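Local coordinates for conserved exported protein (Bacteroides fragilis, PDB 3CLW) that probably hydrolyses O-glycosidic bonds, as a family 30 glycoside hydrolase, but has no known substrate, at residues 74-79 with 90-95; 84-89 with 193-198; 393-398 with 465-470. All coordinates share one frame; numbering follows the deposited sequence.

Contact 1: residues 74-79 with 90-95; sequences AGSYEN and NRTECF
Tyr77 lies alongside Glu93, both side chains pointing the same way, with ring atom CD2 of Tyr77 4.0 Å from CG of Glu93 and ring and carboxylate planes 83° apart. CG of Tyr77 is anti to the backbone N (chi1 175°); the ring itself leads away from residues 90-95, while Tyr77 CB stays 3.3 Å from Thr92 O. Thr92 is gripped through backbone and side chain alike. Its O accepts from Tyr77 N at 2.9 Å; its N donates to Ser76 OG at 3.1 Å; and its OG1 takes the N-H of Ala74 at 2.8 Å, with a weak bond from Gly75 N. Ser76 OG and Thr92 OG1 are also hydrogen-bonded to Glu198 OE1. Glu78 bends at chi2, its carboxylate reaching Cys94, whose N-H meets the syn side of Glu78 OE2 almost straight (3.1 Å, 174°). Lys106 forms a salt bridge with the same oxygen, which may ease the like charges of Glu78 and Glu93; Glu93 OE1 accepts from Gln107 N. Cys94 CB packs 3.6 Å from Gly75 CA. Such a loop folded back on itself, following strand 68-71, belongs to the beta-to-alpha loops of a TIM barrel, the end where glycoside hydrolases of this fold carry their active sites.

Contact 2: residues 84-89 with 193-198; sequences EVDNSW and ANSFQE
Asp86 meets Ser195 twice: its backbone N donates to Ser195 O at 2.8 Å, and its carboxylate OD2 accepts from Ser195 OG at 3.0 Å, the hydroxyl coming from above the carboxylate plane. Alongside, Val85 CA also lies 3.3 Å from Ser195 O, a CA-H...O contact. Asn87 ND2 reaches Phe196 O at 3.1 Å, and its amide crosses the Phe196 ring obliquely, the two planes 39° apart and ND2 3.4 Å from CD1 of the ring. Val85 packs its methyls on the backbone of 196-198, CG2 also lying 3.8 Å from CG of Glu198. One shell out, Asp86 OD1 accepts the other N-H of Asn87 ND2 at 3.1 Å, and both acceptors lie close to the amide plane, which fixes the rotation of that amide. Asn87 OD1 in turn takes the N-H of Asn90, whose ND2 also binds Phe196 O. Across the contact, Asn194 OD1 accepts from Phe196 N in an Asx turn within 193-198, and Glu84 OE1 binds Val85 N and Thr142. The contact thus ties the loop between strand 68-71 and helix 108-119 to the loop between strand 178-182 and helix 204-221.

Contact 3: residues 393-398 with 465-470; sequences LWTTAN and YLTTID
A chi1 of -57° at Thr467 sets OG1 anti to the carbonyl carbon and CG2 anti to the backbone N, while at Asn398 a chi1 of -90° carries CG toward the same threonine. The two side chains cross at a slant, and Asn398 ND2 donates to Thr467 OG1 at 2.9 Å, with the hydroxyl tilted somewhat from the amide plane. The same ND2 makes a weak bond back to Trp394 O (3.0 Å), one turn earlier in the helix, so the amide bridges helix backbone and strand side chain. Thr467 CG2 packs against two successive helix residues: it lies 3.8 Å from Trp394 CB and 3.8 Å from Thr395 CG2, the two threonine side chains crossing at about a right angle. Helix segment 393-398 runs roughly antiparallel to strand segment 465-467, the closest approach of their axes 8.6 Å and the angle 148°. Strand 461-467 pairs antiparallel with 474-480 and 490-495 in the beta-rich part built mostly from C-terminal residues, with the N-terminal strand 6-25 also pairing into it, consistent with the barrel plus beta-domain build of family 30 enzymes. Thr395 OG1 is hydrogen-bonded to Gly335 O of helix 328-347 and to Lys391 O. Beyond the contact, the Trp394 indole turns away from Thr467, its NE1 hydrogen-bonded to Thr389 OG1, and Leu393 CD2 sits 3.4 Å above the plane over the ring centre.

Overall arrangement
Contacts 1 and 2 adjoin, their centres 11 Å apart, and their segments alternate along the chain, so the long loop after strand 68-71 serves both. Glu198 of contact 2 joins them, its OE1 probably hydrogen-bonded to Ser76 OG (2.7 Å) and to Thr92 OG1 of contact 1; Glu84 OE1 also packs 3.1 Å from Ser76 CB. Both lie in the loops after strands 68-71 and 178-182, at the end of the barrel where a glycosidase site would be expected. Contact 3 follows later in the chain, its centre about 37 Å from that of contact 1 and about 34 Å from that of contact 2, where helix 391-400 meets the beta-rich region.

Contact 1: residues 74-79 with 90-95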
loop_
_atom_site.group_PDB
_atom_site.type_symbol
_atom_site.label_atom_id
_atom_site.label_comp_id
_atom_site.label_asym_id
_atom_site.label_seq_id
_atom_site.Cartn_x
_atom_site.Cartn_y
_atom_site.Cartn_z
ATOM N N ALA A 74 1.178 -9.645 -17.493
ATOM C CA ALA A 74 0.493 -10.881 -17.840
ATOM C C ALA A 74 0.363 -10.920 -19.354
ATOM O O ALA A 74 -0.183 -11.874 -19.913
ATOM C CB ALA A 74 -0.887 -10.921 -17.161
ATOM N N GLY A 75 0.858 -9.863 -20.015
ATOM C CA GLY A 75 0.966 -9.832 -21.465
ATOM C C GLY A 75 -0.279 -9.398 -22.212
ATOM O O GLY A 75 -0.476 -9.759 -23.370
ATOM N N SER A 76 -1.135 -8.624 -21.574
ATOM C CA SER A 76 -2.263 -8.086 -22.293
ATOM C C SER A 76 -1.790 -7.144 -23.433
ATOM O O SER A 76 -2.527 -6.872 -24.361
ATOM C CB SER A 76 -3.204 -7.353 -21.341
ATOM O OG SER A 76 -2.518 -6.402 -20.570
ATOM N N TYR A 77 -0.547 -6.687 -23.365
ATOM C CA TYR A 77 0.029 -5.902 -24.443
ATOM C C TYR A 77 0.375 -6.764 -25.665
ATOM O O TYR A 77 -0.036 -6.439 -26.778
ATOM C CB TYR A 77 1.257 -5.098 -23.971
ATOM C CG TYR A 77 1.952 -4.376 -25.113
ATOM C CD1 TYR A 77 1.492 -3.131 -25.548
ATOM C CD2 TYR A 77 3.052 -4.947 -25.776
ATOM C CE1 TYR A 77 2.108 -2.455 -26.591
ATOM C CE2 TYR A 77 3.661 -4.293 -26.823
ATOM C CZ TYR A 77 3.180 -3.024 -27.236
ATOM O OH TYR A 77 3.794 -2.319 -28.295
ATOM N N GLU A 78 1.147 -7.842 -25.491
ATOM C CA GLU A 78 1.411 -8.766 -26.624
ATOM C C GLU A 78 0.102 -9.357 -27.197
ATOM O O GLU A 78 0.034 -9.661 -28.369
ATOM C CB GLU A 78 2.315 -9.943 -26.209
ATOM C CG GLU A 78 3.768 -9.600 -25.909
ATOM C CD GLU A 78 3.993 -9.222 -24.446
ATOM O OE1 GLU A 78 2.997 -8.876 -23.743
ATOM O OE2 GLU A 78 5.170 -9.282 -24.001
ATOM N N ASN A 79 -0.911 -9.536 -26.349
ATOM C CA ASN A 79 -2.135 -10.247 -26.712
ATOM C C ASN A 79 -3.227 -9.256 -27.083
ATOM O O ASN A 79 -4.394 -9.611 -27.104
ATOM C CB ASN A 79 -2.623 -11.081 -25.514
ATOM C CG ASN A 79 -3.670 -12.116 -25.891
ATOM O OD1 ASN A 79 -3.563 -12.784 -26.903
ATOM N ND2 ASN A 79 -4.631 -12.305 -25.027
ATOM N N ASN A 90 -3.131 0.570 -19.540
ATOM C CA ASN A 90 -3.300 -0.482 -18.543
ATOM C C ASN A 90 -2.888 -1.870 -19.010
ATOM O O ASN A 90 -3.018 -2.835 -18.253
ATOM C CB ASN A 90 -4.739 -0.503 -18.052
ATOM C CG ASN A 90 -5.121 0.772 -17.324
ATOM O OD1 ASN A 90 -4.308 1.652 -17.128
ATOM N ND2 ASN A 90 -6.359 0.862 -16.930
ATOM N N ARG A 91 -2.398 -1.953 -20.247
ATOM C CA ARG A 91 -1.835 -3.180 -20.804
ATOM C C ARG A 91 -0.430 -3.385 -20.261
ATOM O O ARG A 91 0.276 -2.410 -19.963
ATOM C CB ARG A 91 -1.778 -3.090 -22.337
ATOM C CG ARG A 91 -3.114 -3.406 -23.000
ATOM C CD ARG A 91 -3.116 -3.002 -24.474
ATOM N NE ARG A 91 -4.483 -2.953 -24.971
ATOM C CZ ARG A 91 -4.926 -2.084 -25.886
ATOM N NH1 ARG A 91 -4.130 -1.151 -26.437
ATOM N NH2 ARG A 91 -6.181 -2.152 -26.235
ATOM N N THR A 92 -0.031 -4.650 -20.131
ATOM C CA THR A 92 1.299 -5.007 -19.618
ATOM C C THR A 92 1.988 -5.961 -20.571
ATOM O O THR A 92 1.324 -6.804 -21.193
ATOM C CB THR A 92 1.230 -5.704 -18.198
ATOM O OG1 THR A 92 0.600 -6.996 -18.307
ATOM C CG2 THR A 92 0.430 -4.885 -17.216
ATOM N N GLU A 93 3.304 -5.859 -20.682
ATOM C CA GLU A 93 4.057 -6.904 -21.318
ATOM C C GLU A 93 4.158 -8.156 -20.419
ATOM O O GLU A 93 3.730 -8.139 -19.269
ATOM C CB GLU A 93 5.463 -6.409 -21.665
ATOM C CG GLU A 93 5.456 -5.222 -22.627
ATOM C CD GLU A 93 6.830 -4.703 -22.872
ATOM O OE1 GLU A 93 7.388 -4.048 -21.973
ATOM O OE2 GLU A 93 7.364 -4.999 -23.955
ATOM N N CYS A 94 4.688 -9.247 -20.958
ATOM C CA CYS A 94 4.944 -10.430 -20.144
ATOM C C CYS A 94 6.358 -10.905 -20.453
ATOM O O CYS A 94 6.718 -11.077 -21.630
ATOM C CB CYS A 94 3.904 -11.556 -20.409
ATOM S SG CYS A 94 4.003 -12.940 -19.247
ATOM N N PHE A 95 7.146 -11.153 -19.406
ATOM C CA PHE A 95 8.490 -11.739 -19.607
ATOM C C PHE A 95 8.447 -13.096 -20.339
ATOM O O PHE A 95 9.370 -13.421 -21.085
ATOM C CB PHE A 95 9.250 -11.915 -18.278
ATOM C CG PHE A 95 9.494 -10.622 -17.519
ATOM C CD1 PHE A 95 10.035 -9.516 -18.156
ATOM C CD2 PHE A 95 9.171 -10.527 -16.164
ATOM C CE1 PHE A 95 10.288 -8.328 -17.427
ATOM C CE2 PHE A 95 9.408 -9.343 -15.431
ATOM C CZ PHE A 95 9.953 -8.248 -16.069
#

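Contact 2: residues 84-89 with 193-198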
loop_
_atom_site.group_PDB
_atom_site.type_symbol
_atom_site.label_atom_id
_atom_site.label_comp_id
_atom_site.label_asym_id
_atom_site.label_seq_id
_atom_site.Cartn_x
_atom_site.Cartn_y
_atom_site.Cartn_z
ATOM N N GLU A 84 -9.017 -8.190 -25.106
ATOM C CA GLU A 84 -8.074 -7.883 -24.025
ATOM C C GLU A 84 -8.371 -6.547 -23.347
ATOM O O GLU A 84 -9.394 -5.916 -23.627
ATOM C CB GLU A 84 -6.650 -7.879 -24.585
ATOM C CG GLU A 84 -5.943 -9.226 -24.502
ATOM C CD GLU A 84 -5.518 -9.604 -23.059
ATOM O OE1 GLU A 84 -5.837 -8.867 -22.107
ATOM O OE2 GLU A 84 -4.873 -10.655 -22.873
ATOM N N VAL A 85 -7.483 -6.128 -22.444
ATOM C CA VAL A 85 -7.526 -4.783 -21.861
ATOM C C VAL A 85 -7.758 -3.769 -22.983
ATOM O O VAL A 85 -7.083 -3.804 -24.034
ATOM C CB VAL A 85 -6.204 -4.471 -21.095
ATOM C CG1 VAL A 85 -6.199 -3.053 -20.500
ATOM C CG2 VAL A 85 -5.978 -5.521 -19.994
ATOM N N ASP A 86 -8.723 -2.880 -22.765
ATOM C CA ASP A 86 -9.261 -2.038 -23.848
ATOM C C ASP A 86 -8.567 -0.680 -24.048
ATOM O O ASP A 86 -9.051 0.160 -24.809
ATOM C CB ASP A 86 -10.790 -1.870 -23.703
ATOM C CG ASP A 86 -11.201 -1.113 -22.444
ATOM O OD1 ASP A 86 -10.391 -0.384 -21.837
ATOM O OD2 ASP A 86 -12.374 -1.244 -22.044
ATOM N N ASN A 87 -7.434 -0.465 -23.386
ATOM C CA ASN A 87 -6.748 0.807 -23.473
ATOM C C ASN A 87 -5.243 0.600 -23.321
ATOM O O ASN A 87 -4.773 -0.445 -22.803
ATOM C CB ASN A 87 -7.272 1.754 -22.387
ATOM C CG ASN A 87 -6.924 1.276 -21.009
ATOM O OD1 ASN A 87 -5.817 1.520 -20.534
ATOM N ND2 ASN A 87 -7.860 0.571 -20.353
ATOM N N SER A 88 -4.489 1.604 -23.758
ATOM C CA SER A 88 -3.050 1.478 -23.867
ATOM C C SER A 88 -2.308 1.732 -22.565
ATOM O O SER A 88 -1.179 1.263 -22.408
ATOM C CB SER A 88 -2.509 2.367 -24.989
ATOM O OG SER A 88 -2.714 3.722 -24.681
ATOM N N TRP A 89 -2.920 2.467 -21.641
ATOM C CA TRP A 89 -2.296 2.716 -20.340
ATOM C C TRP A 89 -2.104 1.426 -19.512
ATOM O O TRP A 89 -1.079 1.232 -18.855
ATOM C CB TRP A 89 -3.170 3.658 -19.530
ATOM C CG TRP A 89 -3.030 5.124 -19.837
ATOM C CD1 TRP A 89 -3.960 5.935 -20.449
ATOM C CD2 TRP A 89 -1.914 5.963 -19.509
ATOM N NE1 TRP A 89 -3.475 7.225 -20.531
ATOM C CE2 TRP A 89 -2.229 7.273 -19.956
ATOM C CE3 TRP A 89 -0.669 5.737 -18.885
ATOM C CZ2 TRP A 89 -1.354 8.347 -19.786
ATOM C CZ3 TRP A 89 0.193 6.801 -18.710
ATOM C CH2 TRP A 89 -0.150 8.091 -19.165
ATOM N N ALA A 193 -16.569 -8.791 -15.738
ATOM C CA ALA A 193 -17.330 -7.596 -16.145
ATOM C C ALA A 193 -16.476 -6.328 -16.486
ATOM O O ALA A 193 -17.036 -5.237 -16.694
ATOM C CB ALA A 193 -18.364 -7.247 -15.053
ATOM N N ASN A 194 -15.150 -6.471 -16.549
ATOM C CA ASN A 194 -14.256 -5.309 -16.580
ATOM C C ASN A 194 -13.118 -5.556 -17.562
ATOM O O ASN A 194 -12.329 -6.470 -17.377
ATOM C CB ASN A 194 -13.744 -5.050 -15.141
ATOM C CG ASN A 194 -12.731 -3.873 -15.034
ATOM O OD1 ASN A 194 -12.099 -3.477 -16.001
ATOM N ND2 ASN A 194 -12.571 -3.353 -13.827
ATOM N N SER A 195 -13.050 -4.771 -18.630
ATOM C CA SER A 195 -11.984 -4.935 -19.604
ATOM C C SER A 195 -11.056 -3.723 -19.597
ATOM O O SER A 195 -10.235 -3.563 -20.494
ATOM C CB SER A 195 -12.570 -5.135 -20.998
ATOM O OG SER A 195 -13.344 -4.002 -21.330
ATOM N N PHE A 196 -11.196 -2.887 -18.572
ATOM C CA PHE A 196 -10.349 -1.687 -18.389
ATOM C C PHE A 196 -8.928 -2.058 -17.900
ATOM O O PHE A 196 -8.019 -1.241 -17.884
ATOM C CB PHE A 196 -11.083 -0.720 -17.412
ATOM C CG PHE A 196 -10.321 0.553 -17.068
ATOM C CD1 PHE A 196 -10.090 1.540 -18.034
ATOM C CD2 PHE A 196 -9.869 0.777 -15.763
ATOM C CE1 PHE A 196 -9.381 2.723 -17.711
ATOM C CE2 PHE A 196 -9.172 1.949 -15.428
ATOM C CZ PHE A 196 -8.933 2.922 -16.411
ATOM N N GLN A 197 -8.732 -3.332 -17.575
ATOM C CA GLN A 197 -7.711 -3.760 -16.632
ATOM C C GLN A 197 -7.614 -5.292 -16.586
ATOM O O GLN A 197 -8.633 -5.974 -16.683
ATOM C CB GLN A 197 -8.166 -3.298 -15.248
ATOM C CG GLN A 197 -7.098 -3.237 -14.308
ATOM C CD GLN A 197 -7.570 -3.272 -12.867
ATOM O OE1 GLN A 197 -8.477 -2.554 -12.475
ATOM N NE2 GLN A 197 -6.872 -4.049 -12.058
ATOM N N GLU A 198 -6.400 -5.808 -16.383
ATOM C CA GLU A 198 -6.160 -7.219 -16.063
ATOM C C GLU A 198 -6.789 -7.617 -14.723
ATOM O O GLU A 198 -6.813 -6.834 -13.774
ATOM C CB GLU A 198 -4.660 -7.503 -15.999
ATOM C CG GLU A 198 -3.908 -7.234 -17.294
ATOM C CD GLU A 198 -2.413 -7.486 -17.200
ATOM O OE1 GLU A 198 -1.760 -7.537 -18.279
ATOM O OE2 GLU A 198 -1.881 -7.638 -16.061
#

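Contact 3: residues 393-398 with 465-470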
loop_
_atom_site.group_PDB
_atom_site.type_symbol
_atom_site.label_atom_id
_atom_site.label_comp_id
_atom_site.label_asym_id
_atom_site.label_seq_id
_atom_site.Cartn_x
_atom_site.Cartn_y
_atom_site.Cartn_z
ATOM N N LEU A 393 0.323 13.095 -0.479
ATOM C CA LEU A 393 1.723 12.718 -0.448
ATOM C C LEU A 393 2.308 13.144 0.886
ATOM O O LEU A 393 2.966 12.369 1.560
ATOM C CB LEU A 393 2.519 13.320 -1.630
ATOM C CG LEU A 393 3.987 12.861 -1.774
ATOM C CD1 LEU A 393 4.502 12.983 -3.205
ATOM C CD2 LEU A 393 4.903 13.668 -0.869
ATOM N N TRP A 394 2.064 14.389 1.263
ATOM C CA TRP A 394 2.657 14.950 2.474
ATOM C C TRP A 394 2.129 14.343 3.795
ATOM O O TRP A 394 2.889 14.120 4.749
ATOM C CB TRP A 394 2.610 16.482 2.396
ATOM C CG TRP A 394 3.347 16.925 1.152
ATOM C CD1 TRP A 394 2.803 17.498 0.018
ATOM C CD2 TRP A 394 4.757 16.753 0.879
ATOM N NE1 TRP A 394 3.808 17.727 -0.898
ATOM C CE2 TRP A 394 4.997 17.254 -0.409
ATOM C CE3 TRP A 394 5.837 16.208 1.610
ATOM C CZ2 TRP A 394 6.278 17.260 -0.985
ATOM C CZ3 TRP A 394 7.079 16.189 1.044
ATOM C CH2 TRP A 394 7.300 16.707 -0.255
ATOM N N THR A 395 0.852 14.016 3.836
ATOM C CA THR A 395 0.301 13.410 5.051
ATOM C C THR A 395 0.781 11.966 5.205
ATOM O O THR A 395 0.988 11.510 6.334
ATOM C CB THR A 395 -1.234 13.474 5.119
ATOM O OG1 THR A 395 -1.803 12.771 4.008
ATOM C CG2 THR A 395 -1.708 14.936 5.110
ATOM N N THR A 396 0.978 11.268 4.085
ATOM C CA THR A 396 1.630 9.940 4.125
ATOM C C THR A 396 3.050 10.085 4.662
ATOM O O THR A 396 3.472 9.339 5.548
ATOM C CB THR A 396 1.683 9.251 2.745
ATOM O OG1 THR A 396 0.361 9.106 2.235
ATOM C CG2 THR A 396 2.308 7.866 2.848
ATOM N N ALA A 397 3.762 11.072 4.135
ATOM C CA ALA A 397 5.141 11.352 4.544
ATOM C C ALA A 397 5.300 11.623 6.039
ATOM O O ALA A 397 6.320 11.280 6.595
ATOM C CB ALA A 397 5.749 12.513 3.688
ATOM N N ASN A 398 4.297 12.234 6.679
ATOM C CA ASN A 398 4.296 12.435 8.132
ATOM C C ASN A 398 4.595 11.101 8.804
ATOM O O ASN A 398 5.300 11.026 9.805
ATOM C CB ASN A 398 2.916 12.941 8.620
ATOM C CG ASN A 398 2.808 14.472 8.621
ATOM O OD1 ASN A 398 3.228 15.161 9.585
ATOM N ND2 ASN A 398 2.236 15.010 7.557
ATOM N N TYR A 465 7.318 18.657 12.378
ATOM C CA TYR A 465 7.098 18.692 10.929
ATOM C C TYR A 465 5.605 18.710 10.688
ATOM O O TYR A 465 4.876 17.888 11.245
ATOM C CB TYR A 465 7.742 17.481 10.284
ATOM C CG TYR A 465 9.206 17.342 10.596
ATOM C CD1 TYR A 465 10.181 17.888 9.742
ATOM C CD2 TYR A 465 9.641 16.670 11.746
ATOM C CE1 TYR A 465 11.556 17.750 10.038
ATOM C CE2 TYR A 465 11.001 16.526 12.035
ATOM C CZ TYR A 465 11.949 17.078 11.191
ATOM O OH TYR A 465 13.302 16.938 11.475
ATOM N N LEU A 466 5.147 19.643 9.859
ATOM C CA LEU A 466 3.739 20.025 9.803
ATOM C C LEU A 466 3.182 20.115 8.383
ATOM O O LEU A 466 3.790 20.770 7.515
ATOM C CB LEU A 466 3.576 21.379 10.493
ATOM C CG LEU A 466 2.223 21.890 10.964
ATOM C CD1 LEU A 466 1.626 20.913 11.954
ATOM C CD2 LEU A 466 2.389 23.237 11.634
ATOM N N THR A 467 2.042 19.437 8.174
ATOM C CA THR A 467 1.263 19.476 6.934
ATOM C C THR A 467 -0.123 20.107 7.181
ATOM O O THR A 467 -0.898 19.654 8.018
ATOM C CB THR A 467 1.081 18.061 6.318
ATOM O OG1 THR A 467 2.357 17.470 6.090
ATOM C CG2 THR A 467 0.335 18.131 4.979
ATOM N N THR A 468 -0.408 21.176 6.454
ATOM C CA THR A 468 -1.681 21.855 6.553
ATOM C C THR A 468 -2.144 22.223 5.146
ATOM O O THR A 468 -1.525 21.823 4.140
ATOM C CB THR A 468 -1.562 23.170 7.360
ATOM O OG1 THR A 468 -0.722 24.079 6.642
ATOM C CG2 THR A 468 -0.991 22.923 8.728
ATOM N N ILE A 469 -3.231 22.990 5.082
ATOM C CA ILE A 469 -3.673 23.597 3.821
ATOM C C ILE A 469 -2.554 24.413 3.157
ATOM O O ILE A 469 -2.482 24.455 1.952
ATOM C CB ILE A 469 -5.009 24.439 3.991
ATOM C CG1 ILE A 469 -5.570 24.839 2.634
ATOM C CG2 ILE A 469 -4.785 25.670 4.842
ATOM C CD1 ILE A 469 -6.911 25.557 2.683
ATOM N N ASP A 470 -1.671 25.010 3.952
ATOM C CA ASP A 470 -0.567 25.845 3.466
ATOM C C ASP A 470 0.824 25.173 3.411
ATOM O O ASP A 470 1.743 25.693 2.773
ATOM C CB ASP A 470 -0.404 27.035 4.426
ATOM C CG ASP A 470 -1.557 28.001 4.374
ATOM O OD1 ASP A 470 -2.094 28.276 3.260
ATOM O OD2 ASP A 470 -1.942 28.477 5.467
#